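Local coordinates for galactose-binding lectin (Enterobacter cloacae subsp. cloacae, PDB 6YF6), which binds sugars through a calcium ion, here a seleno-fucoside, using a C-terminal lectin domain that is probably of the PA-IL type, at residues P44-G50 with V124-S130; K71-I76 with N133-I137; E80-V84 with P96-K100. The contacts are given in a common frame with arbitrary orientation. Residue numbers count along the deposited sequence, not the author numbering.

Two four-stranded antiparallel sheets build this domain, and the three contacts gather at its calcium-bearing end. Contact 2 is the most buried, its centre about 8 Å from the centre of the chain, and joins strands 65-74 and 135-143 of one sheet. Contacts 1 and 3, about 17 Å and 11 Å out, belong to the other sheet, where strands 118-125 and 83-88 are neighbours; His126 N probably hydrogen-bonds Lys83 O (2.8 Å). Contacts 1 and 2 each give the calcium a ligand, a loop carbonyl and a carboxylate respectively, and both touch the second subunit. Contact 3 binds no ion: it combines a backbone ladder with proline and leucine packing toward the interior.

Contact 1 of 3, residues P44-G50 with V124-S130; sequences PNKNHAG and VSHVSAS. With CA (calcium ion), chain D; SFU (methyl 1-seleno-alpha-L-fucopyranoside), chain C.
Two antiparallel segments, burying 440 Å², lead from the sugar site to a sheet. Pro44 CA lies 3.4 Å from Ser130 OG, and Pro44 CG 3.5 Å from fucoside O2. Asn45 is left-handed (64/35°); a water links its N (2.7 Å) to Ser130 OG (2.9 Å). Ser130 (chi1 69°, p) binds calcium through O at 2.4 Å, as in the calcium-bridged sugar site of PA-IL-type lectins. Lys46 NZ salt-bridges Asp27 of the second subunit. Asn47 OD1 accepts from Ala49 N (3.0 Å), an Asx turn. His48 N donates to Ser128 O (3.2 Å), while Ser125 OG donates to His48 O (2.8 Å) and accepts from Val127 N (3.3 Å), an ST turn. The His48 ring (chi1 -50°, m) hydrogen-bonds Arg43 O through NE2. Gly50 (133/-159°, angles calling for glycine) forms a hydrogen-bonded pair with Ser125: Gly50 N to Ser125 O 2.9 Å, Ser125 N to Gly50 O 2.8 Å. Here strand 50-58 starts along strand 118-125, whose other neighbour, strand 83-88, hydrogen-bonds Val124 through Ser85.

Contact 2 of 3, residues K71-I76 with N133-I137; sequences KIARII and NDFRI. With CA (calcium ion), chain D; SFU (methyl 1-seleno-alpha-L-fucopyranoside), chain C.
Backbone pairing fixes the register. Strand segments 71-74 and 135-137 run antiparallel, their axes 4.7 Å apart at closest approach and 167° apart in direction. Ala73 and Arg136 form a hydrogen-bonded pair (Ala73 N to Arg136 O 3.0 Å, Arg136 N to Ala73 O 2.8 Å), between the non-hydrogen-bonded pairs Ile72-Ile137 (CA-CA 4.5 Å) and Arg74-Phe135 (CA-CA 4.1 Å). Ile75 N extends the ladder to Asp134 O at 3.0 Å, nearly linear at 179°.

Apolar contacts lie on the face carrying Ile72, Phe135 and Ile137: Ile72 CD1 is 3.9 Å from Phe135 CD2 and 3.7 Å from Ile137 CG1. Phe135, in the p rotamer (chi1 54°), stacks on Phe40. Arg136, on the face of Ala73, has CD 3.6 Å from Ile75 CG2, and its NE makes a salt bridge with Glu39.

Among polar links, one water accepts from Arg74 NE (2.9 Å) and Asp134 N (2.7 Å) and can donate to Ile75 O (3.1 Å), one of several acceptors competing for its protons. Arg74 NH1 hydrogen-bonds to Lys100 O.

Asp134 (chi1 -51°, m) is this contact's calcium ligand: OD1 is 2.5 Å from the ion, and OD2 lies 2.7 Å from O4 of the fucoside, itself a calcium ligand. The remaining protein ligands come from Ile41, Thr42, Ser130 and Gly132. A strand ladder thus positions a carboxylate that meets the ion and the sugar together, consistent with calcium-dependent lectin recognition.

Contact 3 of 3, residues E80-V84 with P96-K100; sequences EAPKV and PLELK
This is the open end of a beta hairpin, where strands 83-88 and 91-98 give way to loops beside the calcium site, in the same sheet as strand 118-125. The evidence is a short antiparallel ladder. Val84 and Leu97 form a hydrogen-bonded pair, with Val84 N to Leu97 O at 3.0 Å and Leu97 N to Val84 O at 2.8 Å; next to it Lys83 and Glu98 are a non-hydrogen-bonded pair (CA-CA 4.3 Å). Beyond the strands, Leu99 N still donates to Pro82 O (3.0 Å). Two CA-H...O contacts, Glu98 CA to Pro82 O and Lys83 CA to Leu97 O, both 3.3 Å, accompany the ladder.

Leu99, in the mt rotamer (chi1 -53°, chi2 177°), places CD1 3.9 Å from Pro82 CB and 4.3 Å from Val84 CG2. In the opposing sheet, Pro82 and Leu99 touch Phe135 and Arg74, while Val84 and Leu97 touch Leu108. On the other face, Lys83 and Glu98 extend side by side, but Lys83 NZ stays 4.8 Å from Glu98 OE1, so the pair makes no salt bridge. Ala81 CB rests 3.3 Å from Leu99 O, a carbonyl buried without a hydrogen-bonding partner.

Pro82 has no amide hydrogen, so the Pro82-Leu99 link is a single hydrogen bond. The chemistry is two-sided: Lys83 and Glu98 on one face, Val84 and Leu97 on the other, with Pro82 and Leu99 packing beside them toward the opposing sheet.

Contact 1 of 3, residues P44-G50 with V124-S130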
loop_
_atom_site.group_PDB
_atom_site.type_symbol
_atom_site.label_atom_id
_atom_site.label_comp_id
_atom_site.label_asym_id
_atom_site.label_seq_id
_atom_site.Cartn_x
_atom_site.Cartn_y
_atom_site.Cartn_z
ATOM N N PRO A 44 -21.780 -19.068 7.268
ATOM C CA PRO A 44 -22.061 -20.075 8.300
ATOM C C PRO A 44 -21.872 -21.501 7.800
ATOM O O PRO A 44 -22.130 -21.820 6.638
ATOM C CB PRO A 44 -23.531 -19.808 8.663
ATOM C CG PRO A 44 -23.771 -18.385 8.273
ATOM C CD PRO A 44 -22.914 -18.147 7.065
ATOM N N ASN A 45 -21.406 -22.361 8.708
ATOM C CA ASN A 45 -21.422 -23.814 8.525
ATOM C C ASN A 45 -20.541 -24.270 7.370
ATOM O O ASN A 45 -20.861 -25.236 6.674
ATOM C CB ASN A 45 -22.851 -24.326 8.332
ATOM C CG ASN A 45 -23.710 -24.108 9.556
ATOM O OD1 ASN A 45 -23.197 -23.948 10.665
ATOM N ND2 ASN A 45 -25.024 -24.101 9.366
ATOM N N LYS A 46 -19.427 -23.580 7.159
ATOM C CA LYS A 46 -18.337 -24.076 6.336
ATOM C C LYS A 46 -17.064 -23.996 7.165
ATOM O O LYS A 46 -16.968 -23.205 8.108
ATOM C CB LYS A 46 -18.199 -23.277 5.036
ATOM C CG LYS A 46 -19.441 -23.338 4.160
ATOM C CD LYS A 46 -19.269 -22.531 2.884
ATOM C CE LYS A 46 -20.587 -22.402 2.122
ATOM N NZ LYS A 46 -20.367 -22.030 0.695
ATOM N N ASN A 47 -16.089 -24.832 6.821
ATOM C CA ASN A 47 -14.816 -24.863 7.534
ATOM C C ASN A 47 -13.846 -23.919 6.827
ATOM O O ASN A 47 -13.423 -24.183 5.698
ATOM C CB ASN A 47 -14.271 -26.287 7.604
ATOM C CG ASN A 47 -13.121 -26.421 8.586
ATOM O OD1 ASN A 47 -12.133 -25.696 8.496
ATOM N ND2 ASN A 47 -13.248 -27.343 9.532
ATOM N N HIS A 48 -13.499 -22.814 7.490
ATOM C CA HIS A 48 -12.644 -21.784 6.910
ATOM C C HIS A 48 -11.195 -21.879 7.375
ATOM O O HIS A 48 -10.434 -20.918 7.216
ATOM C CB HIS A 48 -13.226 -20.410 7.229
ATOM C CG HIS A 48 -14.680 -20.300 6.903
ATOM N ND1 HIS A 48 -15.140 -20.163 5.612
ATOM C CD2 HIS A 48 -15.779 -20.354 7.692
ATOM C CE1 HIS A 48 -16.459 -20.116 5.621
ATOM N NE2 HIS A 48 -16.872 -20.226 6.871
ATOM N N ALA A 49 -10.794 -23.016 7.931
ATOM C CA ALA A 49 -9.403 -23.272 8.278
ATOM C C ALA A 49 -8.765 -24.122 7.188
ATOM O O ALA A 49 -9.360 -25.109 6.735
ATOM C CB ALA A 49 -9.286 -23.973 9.630
ATOM N N GLY A 50 -7.560 -23.742 6.777
ATOM C CA GLY A 50 -6.826 -24.405 5.727
ATOM C C GLY A 50 -6.279 -23.388 4.751
ATOM O O GLY A 50 -6.143 -22.201 5.069
ATOM N N VAL A 124 -2.877 -19.321 4.523
ATOM C CA VAL A 124 -3.442 -20.333 5.407
ATOM C C VAL A 124 -4.217 -19.647 6.522
ATOM O O VAL A 124 -3.683 -18.766 7.204
ATOM C CB VAL A 124 -2.342 -21.241 5.993
ATOM C CG1 VAL A 124 -2.944 -22.257 6.954
ATOM C CG2 VAL A 124 -1.577 -21.941 4.877
ATOM N N SER A 125 -5.473 -20.058 6.702
ATOM C CA SER A 125 -6.293 -19.639 7.830
ATOM C C SER A 125 -6.270 -20.703 8.918
ATOM O O SER A 125 -6.390 -21.898 8.634
ATOM C CB SER A 125 -7.741 -19.395 7.406
ATOM O OG SER A 125 -8.575 -19.286 8.547
ATOM N N HIS A 126 -6.133 -20.262 10.167
ATOM C CA HIS A 126 -6.113 -21.156 11.318
ATOM C C HIS A 126 -7.403 -21.091 12.123
ATOM O O HIS A 126 -7.481 -21.688 13.202
ATOM C CB HIS A 126 -4.911 -20.832 12.206
ATOM C CG HIS A 126 -3.600 -20.923 11.492
ATOM N ND1 HIS A 126 -2.704 -21.948 11.709
ATOM C CD2 HIS A 126 -3.039 -20.126 10.553
ATOM C CE1 HIS A 126 -1.644 -21.774 10.940
ATOM N NE2 HIS A 126 -1.822 -20.675 10.229
ATOM N N VAL A 127 -8.416 -20.395 11.618
ATOM C CA VAL A 127 -9.709 -20.268 12.279
ATOM C C VAL A 127 -10.761 -20.846 11.344
ATOM O O VAL A 127 -10.974 -20.324 10.242
ATOM C CB VAL A 127 -10.025 -18.805 12.633
ATOM C CG1 VAL A 127 -11.403 -18.682 13.270
ATOM C CG2 VAL A 127 -8.954 -18.245 13.562
ATOM N N SER A 128 -11.408 -21.930 11.775
ATOM C CA SER A 128 -12.471 -22.535 10.984
ATOM C C SER A 128 -13.812 -21.836 11.165
ATOM O O SER A 128 -14.723 -22.057 10.359
ATOM C CB SER A 128 -12.621 -24.016 11.348
ATOM O OG SER A 128 -13.026 -24.173 12.699
ATOM N N ALA A 129 -13.941 -20.987 12.181
ATOM C CA ALA A 129 -15.238 -20.446 12.559
ATOM C C ALA A 129 -15.820 -19.563 11.462
ATOM O O ALA A 129 -15.099 -18.973 10.653
ATOM C CB ALA A 129 -15.114 -19.638 13.851
ATOM N N SER A 130 -17.150 -19.485 11.442
ATOM C CA SER A 130 -17.868 -18.542 10.595
ATOM C C SER A 130 -18.328 -17.308 11.358
ATOM O O SER A 130 -18.451 -16.233 10.760
ATOM C CB SER A 130 -19.083 -19.225 9.960
ATOM O OG SER A 130 -20.062 -19.510 10.939
HETATM CA CA CA D . -17.902 -14.739 8.916
HETATM C C1 SFU C . -22.008 -14.027 11.651
HETATM C C2 SFU C . -21.446 -14.638 10.367
HETATM C C3 SFU C . -20.988 -13.571 9.349
HETATM C C4 SFU C . -20.045 -12.608 10.059
HETATM C C5 SFU C . -20.791 -11.998 11.244
HETATM C C6 SFU C . -19.865 -11.046 11.987
HETATM O O2 SFU C . -22.439 -15.459 9.777
HETATM O O3 SFU C . -20.242 -14.198 8.320
HETATM O O4 SFU C . -18.906 -13.276 10.576
HETATM O O5 SFU C . -21.209 -13.008 12.189
HETATM C CM SFU C . -24.245 -12.499 12.980
HETATM SE SE SFU C . -23.854 -13.308 11.285
HETATM O O HOH W 1 -19.811 -22.384 10.839
#

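Contact 2 of 3, residues K71-I76 with N133-I137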
loop_
_atom_site.group_PDB
_atom_site.type_symbol
_atom_site.label_atom_id
_atom_site.label_comp_id
_atom_site.label_asym_id
_atom_site.label_seq_id
_atom_site.Cartn_x
_atom_site.Cartn_y
_atom_site.Cartn_z
ATOM N N LYS A 71 -0.850 -7.745 2.060
ATOM C CA LYS A 71 -1.509 -6.643 2.750
ATOM C C LYS A 71 -2.911 -7.098 3.128
ATOM O O LYS A 71 -3.713 -7.446 2.255
ATOM C CB LYS A 71 -1.546 -5.396 1.874
ATOM C CG LYS A 71 -0.162 -4.810 1.612
ATOM C CD LYS A 71 -0.244 -3.423 0.992
ATOM C CE LYS A 71 1.137 -2.896 0.622
ATOM N NZ LYS A 71 1.068 -1.761 -0.343
ATOM N N ILE A 72 -3.205 -7.094 4.426
ATOM C CA ILE A 72 -4.371 -7.781 4.961
ATOM C C ILE A 72 -4.944 -6.977 6.116
ATOM O O ILE A 72 -4.218 -6.282 6.831
ATOM C CB ILE A 72 -3.991 -9.210 5.409
ATOM C CG1 ILE A 72 -5.224 -9.988 5.853
ATOM C CG2 ILE A 72 -2.956 -9.172 6.535
ATOM C CD1 ILE A 72 -4.981 -11.476 5.908
ATOM N N ALA A 73 -6.262 -7.079 6.295
ATOM C CA ALA A 73 -6.940 -6.354 7.359
ATOM C C ALA A 73 -8.161 -7.127 7.828
ATOM O O ALA A 73 -8.878 -7.727 7.022
ATOM C CB ALA A 73 -7.377 -4.954 6.905
ATOM N N ARG A 74 -8.396 -7.100 9.134
ATOM C CA ARG A 74 -9.673 -7.549 9.654
ATOM C C ARG A 74 -10.755 -6.543 9.280
ATOM O O ARG A 74 -10.496 -5.345 9.133
ATOM C CB ARG A 74 -9.619 -7.714 11.169
ATOM C CG ARG A 74 -10.856 -8.397 11.736
ATOM C CD ARG A 74 -10.875 -8.343 13.244
ATOM N NE ARG A 74 -11.840 -9.285 13.798
ATOM C CZ ARG A 74 -12.035 -9.480 15.098
ATOM N NH1 ARG A 74 -11.329 -8.794 15.988
ATOM N NH2 ARG A 74 -12.940 -10.359 15.505
ATOM N N ILE A 75 -11.979 -7.040 9.110
ATOM C CA ILE A 75 -13.138 -6.180 8.934
ATOM C C ILE A 75 -14.187 -6.559 9.968
ATOM O O ILE A 75 -14.163 -7.649 10.545
ATOM C CB ILE A 75 -13.725 -6.260 7.509
ATOM C CG1 ILE A 75 -14.113 -7.698 7.157
ATOM C CG2 ILE A 75 -12.720 -5.708 6.508
ATOM C CD1 ILE A 75 -15.114 -7.797 6.017
ATOM N N ILE A 76 -15.105 -5.622 10.209
ATOM C CA ILE A 76 -16.231 -5.816 11.118
ATOM C C ILE A 76 -15.732 -5.852 12.558
ATOM O O ILE A 76 -16.181 -5.063 13.397
ATOM C CB ILE A 76 -17.017 -7.091 10.758
ATOM C CG1 ILE A 76 -17.492 -7.007 9.303
ATOM C CG2 ILE A 76 -18.188 -7.268 11.704
ATOM C CD1 ILE A 76 -18.191 -8.246 8.792
ATOM N N ASN A 133 -14.401 -13.844 12.040
ATOM C CA ASN A 133 -13.387 -14.366 11.130
ATOM C C ASN A 133 -13.536 -13.747 9.739
ATOM O O ASN A 133 -13.498 -14.439 8.719
ATOM C CB ASN A 133 -13.468 -15.894 11.068
ATOM C CG ASN A 133 -12.248 -16.513 10.427
ATOM O OD1 ASN A 133 -11.173 -15.923 10.428
ATOM N ND2 ASN A 133 -12.410 -17.708 9.874
ATOM N N ASP A 134 -13.710 -12.426 9.708
ATOM C CA ASP A 134 -13.935 -11.671 8.480
ATOM C C ASP A 134 -12.749 -10.754 8.208
ATOM O O ASP A 134 -12.313 -10.017 9.097
ATOM C CB ASP A 134 -15.221 -10.846 8.586
ATOM C CG ASP A 134 -16.407 -11.677 9.030
ATOM O OD1 ASP A 134 -16.756 -12.639 8.315
ATOM O OD2 ASP A 134 -16.989 -11.372 10.093
ATOM N N PHE A 135 -12.239 -10.784 6.978
ATOM C CA PHE A 135 -11.037 -10.025 6.655
ATOM C C PHE A 135 -10.934 -9.851 5.145
ATOM O O PHE A 135 -11.691 -10.445 4.375
ATOM C CB PHE A 135 -9.780 -10.708 7.219
ATOM C CG PHE A 135 -9.623 -12.150 6.806
ATOM C CD1 PHE A 135 -10.355 -13.151 7.429
ATOM C CD2 PHE A 135 -8.727 -12.504 5.811
ATOM C CE1 PHE A 135 -10.205 -14.478 7.056
ATOM C CE2 PHE A 135 -8.573 -13.826 5.434
ATOM C CZ PHE A 135 -9.315 -14.815 6.058
ATOM N N ARG A 136 -9.987 -9.005 4.735
ATOM C CA ARG A 136 -9.749 -8.701 3.331
ATOM C C ARG A 136 -8.257 -8.764 3.034
ATOM O O ARG A 136 -7.426 -8.422 3.879
ATOM C CB ARG A 136 -10.287 -7.301 2.955
ATOM C CG ARG A 136 -11.811 -7.151 3.006
ATOM C CD ARG A 136 -12.229 -5.679 2.933
ATOM N NE ARG A 136 -13.661 -5.511 2.704
ATOM C CZ ARG A 136 -14.322 -4.361 2.838
ATOM N NH1 ARG A 136 -13.689 -3.257 3.211
ATOM N NH2 ARG A 136 -15.624 -4.318 2.605
ATOM N N ILE A 137 -7.925 -9.199 1.819
ATOM C CA ILE A 137 -6.559 -9.177 1.306
ATOM C C ILE A 137 -6.550 -8.336 0.039
ATOM O O ILE A 137 -7.200 -8.694 -0.952
ATOM C CB ILE A 137 -6.023 -10.588 1.023
ATOM C CG1 ILE A 137 -5.801 -11.335 2.339
ATOM C CG2 ILE A 137 -4.729 -10.501 0.210
ATOM C CD1 ILE A 137 -5.589 -12.834 2.181
HETATM CA CA CA D . -17.902 -14.739 8.916
HETATM C C1 SFU C . -22.008 -14.027 11.651
HETATM C C2 SFU C . -21.446 -14.638 10.367
HETATM C C3 SFU C . -20.988 -13.571 9.349
HETATM C C4 SFU C . -20.045 -12.608 10.059
HETATM C C5 SFU C . -20.791 -11.998 11.244
HETATM C C6 SFU C . -19.865 -11.046 11.987
HETATM O O2 SFU C . -22.439 -15.459 9.777
HETATM O O3 SFU C . -20.242 -14.198 8.320
HETATM O O4 SFU C . -18.906 -13.276 10.576
HETATM O O5 SFU C . -21.209 -13.008 12.189
HETATM C CM SFU C . -24.245 -12.499 12.980
HETATM SE SE SFU C . -23.854 -13.308 11.285
HETATM O O HOH W 2 -13.312 -10.468 11.592
#

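Contact 3 of 3, residues E80-V84 with P96-K100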
loop_
_atom_site.group_PDB
_atom_site.type_symbol
_atom_site.label_atom_id
_atom_site.label_comp_id
_atom_site.label_asym_id
_atom_site.label_seq_id
_atom_site.Cartn_x
_atom_site.Cartn_y
_atom_site.Cartn_z
ATOM N N GLU A 80 -14.922 -13.978 16.340
ATOM C CA GLU A 80 -13.580 -14.539 16.324
ATOM C C GLU A 80 -12.645 -13.733 15.432
ATOM O O GLU A 80 -13.014 -13.311 14.331
ATOM C CB GLU A 80 -13.617 -15.995 15.862
ATOM C CG GLU A 80 -13.922 -16.968 16.992
ATOM C CD GLU A 80 -13.379 -18.356 16.738
ATOM O OE1 GLU A 80 -14.188 -19.305 16.667
ATOM O OE2 GLU A 80 -12.145 -18.501 16.615
ATOM N N ALA A 81 -11.427 -13.518 15.921
ATOM C CA ALA A 81 -10.417 -12.822 15.138
ATOM C C ALA A 81 -9.768 -13.788 14.148
ATOM O O ALA A 81 -9.458 -14.927 14.508
ATOM C CB ALA A 81 -9.349 -12.227 16.055
ATOM N N PRO A 82 -9.557 -13.377 12.897
ATOM C CA PRO A 82 -8.845 -14.254 11.960
ATOM C C PRO A 82 -7.411 -14.498 12.412
ATOM O O PRO A 82 -6.824 -13.711 13.156
ATOM C CB PRO A 82 -8.887 -13.479 10.634
ATOM C CG PRO A 82 -9.978 -12.456 10.803
ATOM C CD PRO A 82 -9.977 -12.114 12.259
ATOM N N LYS A 83 -6.847 -15.618 11.953
ATOM C CA LYS A 83 -5.436 -15.942 12.168
ATOM C C LYS A 83 -4.883 -16.516 10.873
ATOM O O LYS A 83 -5.326 -17.581 10.432
ATOM C CB LYS A 83 -5.250 -16.943 13.309
ATOM C CG LYS A 83 -5.641 -16.428 14.681
ATOM C CD LYS A 83 -5.172 -17.388 15.770
ATOM C CE LYS A 83 -5.622 -16.945 17.151
ATOM N NZ LYS A 83 -5.709 -18.097 18.096
ATOM N N VAL A 84 -3.912 -15.832 10.272
ATOM C CA VAL A 84 -3.481 -16.128 8.910
ATOM C C VAL A 84 -1.965 -16.241 8.864
ATOM O O VAL A 84 -1.253 -15.427 9.461
ATOM C CB VAL A 84 -3.981 -15.043 7.931
ATOM C CG1 VAL A 84 -3.674 -15.434 6.494
ATOM C CG2 VAL A 84 -5.483 -14.811 8.120
ATOM N N PRO A 96 1.426 -17.652 12.552
ATOM C CA PRO A 96 0.028 -17.215 12.381
ATOM C C PRO A 96 -0.175 -15.829 12.968
ATOM O O PRO A 96 0.036 -15.608 14.163
ATOM C CB PRO A 96 -0.780 -18.278 13.139
ATOM C CG PRO A 96 0.136 -19.437 13.311
ATOM C CD PRO A 96 1.529 -18.883 13.355
ATOM N N LEU A 97 -0.593 -14.891 12.125
ATOM C CA LEU A 97 -0.809 -13.508 12.527
ATOM C C LEU A 97 -2.286 -13.308 12.843
ATOM O O LEU A 97 -3.143 -13.523 11.979
ATOM C CB LEU A 97 -0.360 -12.553 11.421
ATOM C CG LEU A 97 -0.479 -11.050 11.696
ATOM C CD1 LEU A 97 0.463 -10.621 12.817
ATOM C CD2 LEU A 97 -0.194 -10.257 10.423
ATOM N N GLU A 98 -2.581 -12.900 14.076
ATOM C CA GLU A 98 -3.954 -12.619 14.475
ATOM C C GLU A 98 -4.337 -11.209 14.045
ATOM O O GLU A 98 -3.653 -10.239 14.382
ATOM C CB GLU A 98 -4.112 -12.771 15.987
ATOM C CG GLU A 98 -5.551 -12.706 16.464
ATOM C CD GLU A 98 -5.674 -12.896 17.959
ATOM O OE1 GLU A 98 -4.716 -13.409 18.577
ATOM O OE2 GLU A 98 -6.728 -12.530 18.520
ATOM N N LEU A 99 -5.429 -11.101 13.295
ATOM C CA LEU A 99 -5.940 -9.812 12.841
ATOM C C LEU A 99 -6.940 -9.293 13.862
ATOM O O LEU A 99 -7.914 -9.985 14.187
ATOM C CB LEU A 99 -6.593 -9.949 11.471
ATOM C CG LEU A 99 -5.737 -10.614 10.392
ATOM C CD1 LEU A 99 -6.529 -10.748 9.100
ATOM C CD2 LEU A 99 -4.452 -9.834 10.162
ATOM N N LYS A 100 -6.730 -8.083 14.372
ATOM C CA LYS A 100 -7.525 -7.609 15.499
ATOM C C LYS A 100 -8.316 -6.334 15.184
ATOM O O LYS A 100 -9.533 -6.395 15.198
ATOM C CB LYS A 100 -6.625 -7.473 16.726
ATOM C CG LYS A 100 -5.680 -8.653 16.922
ATOM C CD LYS A 100 -4.528 -8.308 17.850
ATOM C CE LYS A 100 -4.630 -9.057 19.171
ATOM N NZ LYS A 100 -3.292 -9.260 19.788
#